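Local atomic coordinates of glucose-6-phosphate isomerase (Chlamydia trachomatis D/UW-3/CX, PDB entry 6OTU), a protein that catalyses the reversible isomerisation of glucose-6-phosphate to fructose-6-phosphate. Residues A166-M171 / K179-V184; V322-R325 / G329-T332; S391-T396 / L435-G440. All blocks are in the same frame, centred on the assembly; numbering follows the deposited sequence.

From the N terminus, the chain first closes contact 1. There helix 162-172 packs against strand 180-184 within a beta-alpha-beta unit of the five-stranded parallel sheet. Contact 2 follows much later, where the end of helix 313-327 turns into strand 332-337 of the other, six-stranded sheet. Contact 3 closes a longer loop and brings helix 389-394 against helix 422-439. The three loops come in series, so none nests in or crosses another. The centres of contacts 2 and 3 are about 16 Å apart, and both reach the second subunit. Contact 1 lies apart, its centre about 33 Å from that of contact 2 and about 35 Å from that of contact 3.

Contact 1: A166-M171 / K179-V184; sequences AMYFAM and KRIFFV
Tyr168 on helix 162-172 meets Ile181 and Phe183 on strand 180-184, inside the beta-alpha-beta unit formed by strand 151-155, this helix and this strand. The helix and strand segments run nearly antiparallel, at 157°. Tyr168 carries most of the contact. Its CB lies at the edge of the Phe183 ring, 4.3 Å from CZ. CG stands anti to the backbone N (chi1 165°), which sends the ring out toward the strand. There one ring face receives Ile181. The CB of Ile181 sits 4.0 Å from the Tyr168 ring centroid in a CH-pi contact. The CG1 of Ile181 presses closest, 3.4 Å from Tyr168 CE1, on the side of the ring near the hydroxyl. Phe169 adds a looser touch, with its CE2 4.3 Å from Phe183 CE1. Phe285 of helix 275-285 also meets the Tyr168 ring, with planes about 20° apart. At the tip, Tyr168 OH hydrogen-bonds Gln172 NE2 and two waters. The two waters link the hydroxyl to the backbone of Lys179, just before the strand, and of Ile181. One lies 2.9 Å from Tyr168 OH and donates to Lys179 O; the other lies 3.0 Å from Tyr168 OH and accepts from Ile181 N, also at 3.0 Å.

Contact 2: V322-R325 / G329-T332; sequences VWNR and GYPT
The Arg325 guanidinium carries Pro331 O over one face, 4.2 Å above the centre of the plane. Arg325 NH1 also lies 3.6 Å from Pro331 CA, with Pro331 CB next. Nearer the backbone along the same side chain, Arg325 CD lies 3.4 Å from Tyr330 O. The arginine chain bends at chi2 (63°), which brings its end back over the turn although its CB points away. The Asn324 amide and the Tyr330 ring meet obliquely, their planes 44° apart. Asn324 OD1 approaches Tyr330 CE2 at 3.8 Å, while Asn324 ND2 is hydrogen-bonded to Glu61. The backbone closes the turn. Tyr330 N donates to Asn324 O at 3.0 Å, an N-H...O angle of 161°. This bond reaches back six residues. The helix has a wider pi-type turn at 323-325 and ends with Gly329 at positive phi. Gly329 CA also makes a CA-H...O contact of 3.2 Å with Arg325 O. Arg325 is held by Thr372 O and Ser373 O, and by a salt bridge to Asp397 of the second subunit. Pro331 packs on Pro331 of that subunit. The contact thus joins the C-terminal end of helix 313-327 to the start of strand 332-337, beside strand 375-377, at the subunit interface.

Contact 3: S391-T396 / L435-G440; sequences SLHQGT and LALAQG
A water bridges His393 and the backbone of helix 422-439. It lies 2.8 Å from His393 ND1, at the edge of the ring and in its plane, and donates a hydrogen bond to Ala436 O at 2.9 Å. The other ring nitrogen, His393 NE2, is hydrogen-bonded to Gln433 OE1, one turn earlier on the same helix. The imidazole is therefore held at both nitrogens, which fixes its rotation and ties helix 389-394 to helix 422-439.

Leu437 covers one face of this ring. Its CD2 methyl lies 3.8 Å from the His393 ring centroid, 25° off the normal, in a CH-pi contact. The methyl is displaced toward the side of the ring that holds ND1 and CE1. It is 3.6 Å from His393 ND1, and Leu437 CG follows at 3.7 Å from His393 CE1. The two side chains cross at about a right angle. In His393, CG is anti to the carbonyl carbon (chi1 -78°), and from there the ring reaches across to the second helix. Ala436 CB comes up to the same ring obliquely, 4.0 Å from His393 CE1. Leu437 CD2 has a second neighbour on the first helix: Leu392 CB, at 3.8 Å. The same methyl touches both Leu392 and the imidazole, in directions about at right angles.

His393 lies about 10 Å, side chain to side chain, from His386, which is probably an active-site residue. Both helices pack on strand 401-406 of the six-stranded sheet, through Leu392 on Val401 and Leu437 on Phe403. Past the first helix, Thr396 hydrogen-bonds Thr372 of the second subunit, and Leu435 of helix 422-439 packs on Gly524 of that same subunit.

Contact 1: A166-M171 / K179-V184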
loop_
_atom_site.group_PDB
_atom_site.type_symbol
_atom_site.label_atom_id
_atom_site.label_comp_id
_atom_site.label_asym_id
_atom_site.label_seq_id
_atom_site.Cartn_x
_atom_site.Cartn_y
_atom_site.Cartn_z
ATOM N N ALA A 166 -5.612 -0.880 -11.927
ATOM C CA ALA A 166 -5.434 0.535 -11.630
ATOM C C ALA A 166 -6.138 1.416 -12.662
ATOM O O ALA A 166 -6.716 2.457 -12.318
ATOM C CB ALA A 166 -3.940 0.861 -11.570
ATOM N N MET A 167 -6.098 1.015 -13.935
ATOM C CA MET A 167 -6.724 1.818 -14.977
ATOM C C MET A 167 -8.243 1.680 -14.943
ATOM O O MET A 167 -8.958 2.655 -15.181
ATOM C CB MET A 167 -6.159 1.431 -16.356
ATOM C CG MET A 167 -4.708 1.911 -16.612
ATOM S SD MET A 167 -4.399 3.693 -16.317
ATOM C CE MET A 167 -3.676 3.652 -14.666
ATOM N N TYR A 168 -8.748 0.482 -14.637
ATOM C CA TYR A 168 -10.189 0.278 -14.578
ATOM C C TYR A 168 -10.825 1.171 -13.510
ATOM O O TYR A 168 -11.815 1.867 -13.773
ATOM C CB TYR A 168 -10.508 -1.206 -14.326
ATOM C CG TYR A 168 -11.944 -1.394 -13.898
ATOM C CD1 TYR A 168 -12.973 -1.339 -14.824
ATOM C CD2 TYR A 168 -12.275 -1.551 -12.563
ATOM C CE1 TYR A 168 -14.292 -1.461 -14.433
ATOM C CE2 TYR A 168 -13.587 -1.673 -12.160
ATOM C CZ TYR A 168 -14.598 -1.622 -13.095
ATOM O OH TYR A 168 -15.920 -1.748 -12.692
ATOM N N PHE A 169 -10.261 1.182 -12.296
ATOM C CA PHE A 169 -10.808 2.065 -11.268
ATOM C C PHE A 169 -10.551 3.536 -11.580
ATOM O O PHE A 169 -11.327 4.398 -11.152
ATOM C CB PHE A 169 -10.258 1.694 -9.891
ATOM C CG PHE A 169 -10.815 0.406 -9.366
ATOM C CD1 PHE A 169 -12.019 0.383 -8.677
ATOM C CD2 PHE A 169 -10.165 -0.798 -9.610
ATOM C CE1 PHE A 169 -12.540 -0.819 -8.216
ATOM C CE2 PHE A 169 -10.688 -1.998 -9.147
ATOM C CZ PHE A 169 -11.866 -2.010 -8.455
ATOM N N ALA A 170 -9.491 3.849 -12.327
ATOM C CA ALA A 170 -9.255 5.250 -12.672
ATOM C C ALA A 170 -10.365 5.786 -13.563
ATOM O O ALA A 170 -10.779 6.944 -13.430
ATOM C CB ALA A 170 -7.907 5.410 -13.368
ATOM N N MET A 171 -10.853 4.956 -14.472
ATOM C CA MET A 171 -11.831 5.378 -15.456
ATOM C C MET A 171 -13.263 5.155 -15.008
ATOM O O MET A 171 -14.180 5.700 -15.642
ATOM C CB MET A 171 -11.610 4.626 -16.768
ATOM C CG MET A 171 -10.321 4.954 -17.438
ATOM S SD MET A 171 -10.092 3.938 -18.911
ATOM C CE MET A 171 -8.320 4.117 -19.043
ATOM N N LYS A 179 -21.360 -2.933 -16.266
ATOM C CA LYS A 179 -20.581 -4.161 -16.163
ATOM C C LYS A 179 -20.027 -4.327 -14.760
ATOM O O LYS A 179 -19.610 -3.358 -14.116
ATOM C CB LYS A 179 -19.426 -4.155 -17.162
ATOM C CG LYS A 179 -19.861 -3.969 -18.599
ATOM C CD LYS A 179 -21.033 -4.890 -18.936
ATOM C CE LYS A 179 -21.429 -4.734 -20.412
ATOM N NZ LYS A 179 -22.580 -5.605 -20.811
ATOM N N ARG A 180 -20.017 -5.566 -14.290
ATOM C CA ARG A 180 -19.365 -5.918 -13.044
ATOM C C ARG A 180 -18.031 -6.586 -13.354
ATOM O O ARG A 180 -17.966 -7.503 -14.186
ATOM C CB ARG A 180 -20.258 -6.838 -12.220
ATOM C CG ARG A 180 -21.713 -6.408 -12.166
ATOM C CD ARG A 180 -22.536 -7.505 -11.506
ATOM N NE ARG A 180 -22.308 -7.586 -10.062
ATOM C CZ ARG A 180 -22.252 -8.722 -9.370
ATOM N NH1 ARG A 180 -22.395 -9.890 -9.990
ATOM N NH2 ARG A 180 -22.060 -8.693 -8.053
ATOM N N ILE A 181 -16.971 -6.121 -12.685
ATOM C CA ILE A 181 -15.594 -6.426 -13.054
ATOM C C ILE A 181 -14.858 -6.935 -11.823
ATOM O O ILE A 181 -14.878 -6.288 -10.769
ATOM C CB ILE A 181 -14.879 -5.197 -13.655
ATOM C CG1 ILE A 181 -15.736 -4.560 -14.763
ATOM C CG2 ILE A 181 -13.498 -5.559 -14.177
ATOM C CD1 ILE A 181 -15.880 -5.416 -15.995
ATOM N N PHE A 182 -14.213 -8.092 -11.956
ATOM C CA PHE A 182 -13.479 -8.715 -10.864
ATOM C C PHE A 182 -12.093 -9.118 -11.341
ATOM O O PHE A 182 -11.860 -9.350 -12.535
ATOM C CB PHE A 182 -14.218 -9.954 -10.321
ATOM C CG PHE A 182 -15.599 -9.658 -9.816
ATOM C CD1 PHE A 182 -16.687 -9.684 -10.676
ATOM C CD2 PHE A 182 -15.806 -9.327 -8.482
ATOM C CE1 PHE A 182 -17.956 -9.386 -10.213
ATOM C CE2 PHE A 182 -17.075 -9.034 -8.006
ATOM C CZ PHE A 182 -18.154 -9.065 -8.871
ATOM N N PHE A 183 -11.170 -9.211 -10.386
ATOM C CA PHE A 183 -9.812 -9.673 -10.649
ATOM C C PHE A 183 -9.503 -10.824 -9.716
ATOM O O PHE A 183 -9.608 -10.680 -8.496
ATOM C CB PHE A 183 -8.782 -8.555 -10.470
ATOM C CG PHE A 183 -9.021 -7.385 -11.363
ATOM C CD1 PHE A 183 -9.914 -6.392 -10.995
ATOM C CD2 PHE A 183 -8.371 -7.286 -12.588
ATOM C CE1 PHE A 183 -10.144 -5.312 -11.834
ATOM C CE2 PHE A 183 -8.594 -6.198 -13.425
ATOM C CZ PHE A 183 -9.484 -5.210 -13.043
ATOM N N VAL A 184 -9.128 -11.961 -10.294
ATOM C CA VAL A 184 -8.686 -13.134 -9.550
ATOM C C VAL A 184 -7.208 -13.327 -9.873
ATOM O O VAL A 184 -6.839 -13.563 -11.033
ATOM C CB VAL A 184 -9.523 -14.375 -9.907
ATOM C CG1 VAL A 184 -8.973 -15.641 -9.246
ATOM C CG2 VAL A 184 -10.964 -14.158 -9.519
HETATM O O HOH W 1 -17.958 -1.192 -14.666
HETATM O O HOH W 2 -16.868 -3.819 -10.695
#

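Contact 2: V322-R325 / G329-T332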
loop_
_atom_site.group_PDB
_atom_site.type_symbol
_atom_site.label_atom_id
_atom_site.label_comp_id
_atom_site.label_asym_id
_atom_site.label_seq_id
_atom_site.Cartn_x
_atom_site.Cartn_y
_atom_site.Cartn_z
ATOM N N VAL A 322 16.135 11.219 -8.850
ATOM C CA VAL A 322 17.558 10.905 -8.723
ATOM C C VAL A 322 18.219 11.849 -7.724
ATOM O O VAL A 322 19.053 11.430 -6.910
ATOM C CB VAL A 322 18.237 10.976 -10.109
ATOM C CG1 VAL A 322 19.749 11.091 -9.983
ATOM C CG2 VAL A 322 17.826 9.797 -10.984
ATOM N N TRP A 323 17.845 13.136 -7.766
ATOM C CA TRP A 323 18.309 14.098 -6.761
ATOM C C TRP A 323 17.947 13.639 -5.357
ATOM O O TRP A 323 18.810 13.557 -4.479
ATOM C CB TRP A 323 17.722 15.479 -7.048
ATOM C CG TRP A 323 17.967 16.536 -5.999
ATOM C CD1 TRP A 323 17.037 17.088 -5.157
ATOM C CD2 TRP A 323 19.209 17.221 -5.722
ATOM N NE1 TRP A 323 17.621 18.046 -4.368
ATOM C CE2 TRP A 323 18.950 18.149 -4.687
ATOM C CE3 TRP A 323 20.512 17.123 -6.235
ATOM C CZ2 TRP A 323 19.948 18.972 -4.147
ATOM C CZ3 TRP A 323 21.509 17.949 -5.696
ATOM C CH2 TRP A 323 21.214 18.861 -4.666
ATOM N N ASN A 324 16.680 13.297 -5.137
ATOM C CA ASN A 324 16.268 12.854 -3.811
ATOM C C ASN A 324 16.923 11.530 -3.430
ATOM O O ASN A 324 17.401 11.368 -2.303
ATOM C CB ASN A 324 14.744 12.735 -3.760
ATOM C CG ASN A 324 14.052 14.085 -3.586
ATOM O OD1 ASN A 324 14.593 15.006 -2.972
ATOM N ND2 ASN A 324 12.849 14.202 -4.131
ATOM N N ARG A 325 16.971 10.573 -4.355
ATOM C CA ARG A 325 17.413 9.227 -3.994
ATOM C C ARG A 325 18.928 9.155 -3.815
ATOM O O ARG A 325 19.415 8.765 -2.750
ATOM C CB ARG A 325 16.948 8.217 -5.050
ATOM C CG ARG A 325 17.526 6.804 -4.906
ATOM C CD ARG A 325 17.111 6.110 -3.610
ATOM N NE ARG A 325 17.096 4.667 -3.800
ATOM C CZ ARG A 325 17.530 3.757 -2.926
ATOM N NH1 ARG A 325 18.051 4.117 -1.760
ATOM N NH2 ARG A 325 17.448 2.470 -3.232
ATOM N N GLY A 329 19.908 11.204 -0.496
ATOM C CA GLY A 329 19.951 9.946 0.214
ATOM C C GLY A 329 18.640 9.415 0.749
ATOM O O GLY A 329 18.663 8.555 1.633
ATOM N N TYR A 330 17.499 9.876 0.256
ATOM C CA TYR A 330 16.240 9.379 0.802
ATOM C C TYR A 330 15.894 8.043 0.148
ATOM O O TYR A 330 15.784 7.979 -1.079
ATOM C CB TYR A 330 15.122 10.397 0.600
ATOM C CG TYR A 330 15.464 11.812 1.064
ATOM C CD1 TYR A 330 16.069 12.038 2.301
ATOM C CD2 TYR A 330 15.180 12.931 0.255
ATOM C CE1 TYR A 330 16.379 13.338 2.728
ATOM C CE2 TYR A 330 15.473 14.222 0.680
ATOM C CZ TYR A 330 16.074 14.414 1.908
ATOM O OH TYR A 330 16.380 15.686 2.314
ATOM N N PRO A 331 15.718 6.965 0.919
ATOM C CA PRO A 331 15.533 5.636 0.320
ATOM C C PRO A 331 14.107 5.308 -0.123
ATOM O O PRO A 331 13.893 4.214 -0.663
ATOM C CB PRO A 331 15.988 4.692 1.447
ATOM C CG PRO A 331 15.649 5.448 2.721
ATOM C CD PRO A 331 15.790 6.925 2.392
ATOM N N THR A 332 13.119 6.183 0.076
ATOM C CA THR A 332 11.751 5.898 -0.346
ATOM C C THR A 332 11.163 7.104 -1.064
ATOM O O THR A 332 11.730 8.194 -1.047
ATOM C CB THR A 332 10.809 5.513 0.820
ATOM O OG1 THR A 332 10.376 6.690 1.526
ATOM C CG2 THR A 332 11.456 4.524 1.785
#

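Contact 3: S391-T396 / L435-G440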
loop_
_atom_site.group_PDB
_atom_site.type_symbol
_atom_site.label_atom_id
_atom_site.label_comp_id
_atom_site.label_asym_id
_atom_site.label_seq_id
_atom_site.Cartn_x
_atom_site.Cartn_y
_atom_site.Cartn_z
ATOM N N SER A 391 4.187 10.732 10.526
ATOM C CA SER A 391 5.627 10.479 10.431
ATOM C C SER A 391 6.318 11.396 9.417
ATOM O O SER A 391 7.482 11.771 9.612
ATOM C CB SER A 391 5.884 9.009 10.077
ATOM O OG SER A 391 7.256 8.717 10.210
ATOM N N LEU A 392 5.636 11.767 8.337
ATOM C CA LEU A 392 6.230 12.724 7.409
ATOM C C LEU A 392 6.477 14.064 8.096
ATOM O O LEU A 392 7.534 14.673 7.909
ATOM C CB LEU A 392 5.336 12.887 6.176
ATOM C CG LEU A 392 5.523 11.897 5.003
ATOM C CD1 LEU A 392 5.379 10.465 5.395
ATOM C CD2 LEU A 392 4.550 12.190 3.878
ATOM N N HIS A 393 5.532 14.513 8.941
ATOM C CA HIS A 393 5.635 15.814 9.602
ATOM C C HIS A 393 6.580 15.800 10.806
ATOM O O HIS A 393 7.197 16.829 11.103
ATOM C CB HIS A 393 4.246 16.309 10.060
ATOM C CG HIS A 393 3.404 16.873 8.954
ATOM N ND1 HIS A 393 3.769 17.990 8.231
ATOM C CD2 HIS A 393 2.218 16.467 8.441
ATOM C CE1 HIS A 393 2.853 18.238 7.312
ATOM N NE2 HIS A 393 1.905 17.323 7.411
ATOM N N GLN A 394 6.713 14.664 11.513
ATOM C CA GLN A 394 7.376 14.666 12.817
ATOM C C GLN A 394 8.204 13.425 13.112
ATOM O O GLN A 394 8.789 13.348 14.197
ATOM C CB GLN A 394 6.351 14.851 13.955
ATOM C CG GLN A 394 5.820 16.271 14.114
ATOM C CD GLN A 394 5.099 16.455 15.435
ATOM O OE1 GLN A 394 4.387 15.560 15.887
ATOM N NE2 GLN A 394 5.291 17.611 16.071
ATOM N N GLY A 395 8.269 12.455 12.207
ATOM C CA GLY A 395 9.157 11.326 12.380
ATOM C C GLY A 395 10.599 11.698 12.103
ATOM O O GLY A 395 10.936 12.829 11.762
ATOM N N THR A 396 11.465 10.703 12.224
ATOM C CA THR A 396 12.903 10.916 12.166
ATOM C C THR A 396 13.486 10.825 10.750
ATOM O O THR A 396 14.661 11.143 10.562
ATOM C CB THR A 396 13.612 9.908 13.100
ATOM O OG1 THR A 396 13.252 8.571 12.740
ATOM C CG2 THR A 396 13.197 10.127 14.552
ATOM N N LEU A 435 3.023 22.619 1.102
ATOM C CA LEU A 435 3.622 23.805 1.718
ATOM C C LEU A 435 4.045 23.544 3.160
ATOM O O LEU A 435 5.148 23.927 3.571
ATOM C CB LEU A 435 2.643 24.971 1.656
ATOM C CG LEU A 435 2.520 25.559 0.253
ATOM C CD1 LEU A 435 1.494 26.659 0.245
ATOM C CD2 LEU A 435 3.852 26.099 -0.221
ATOM N N ALA A 436 3.183 22.892 3.945
ATOM C CA ALA A 436 3.510 22.626 5.341
ATOM C C ALA A 436 4.719 21.706 5.455
ATOM O O ALA A 436 5.614 21.951 6.272
ATOM C CB ALA A 436 2.296 22.030 6.052
ATOM N N LEU A 437 4.777 20.659 4.618
ATOM C CA LEU A 437 5.914 19.740 4.651
ATOM C C LEU A 437 7.208 20.457 4.291
ATOM O O LEU A 437 8.260 20.188 4.881
ATOM C CB LEU A 437 5.675 18.551 3.706
ATOM C CG LEU A 437 4.742 17.429 4.193
ATOM C CD1 LEU A 437 4.285 16.511 3.047
ATOM C CD2 LEU A 437 5.383 16.613 5.321
ATOM N N ALA A 438 7.149 21.384 3.334
ATOM C CA ALA A 438 8.350 22.096 2.903
ATOM C C ALA A 438 8.777 23.189 3.889
ATOM O O ALA A 438 9.976 23.378 4.130
ATOM C CB ALA A 438 8.124 22.696 1.517
ATOM N N GLN A 439 7.827 23.941 4.443
ATOM C CA GLN A 439 8.175 25.096 5.263
ATOM C C GLN A 439 8.275 24.773 6.742
ATOM O O GLN A 439 9.029 25.438 7.454
ATOM C CB GLN A 439 7.144 26.215 5.116
ATOM C CG GLN A 439 7.175 26.945 3.809
ATOM C CD GLN A 439 6.099 28.001 3.744
ATOM O OE1 GLN A 439 4.936 27.728 4.039
ATOM N NE2 GLN A 439 6.482 29.221 3.381
ATOM N N GLY A 440 7.510 23.797 7.227
ATOM C CA GLY A 440 7.472 23.527 8.655
ATOM C C GLY A 440 6.875 24.673 9.454
ATOM O O GLY A 440 6.291 25.619 8.914
HETATM O O HOH W 3 5.890 19.824 8.271
#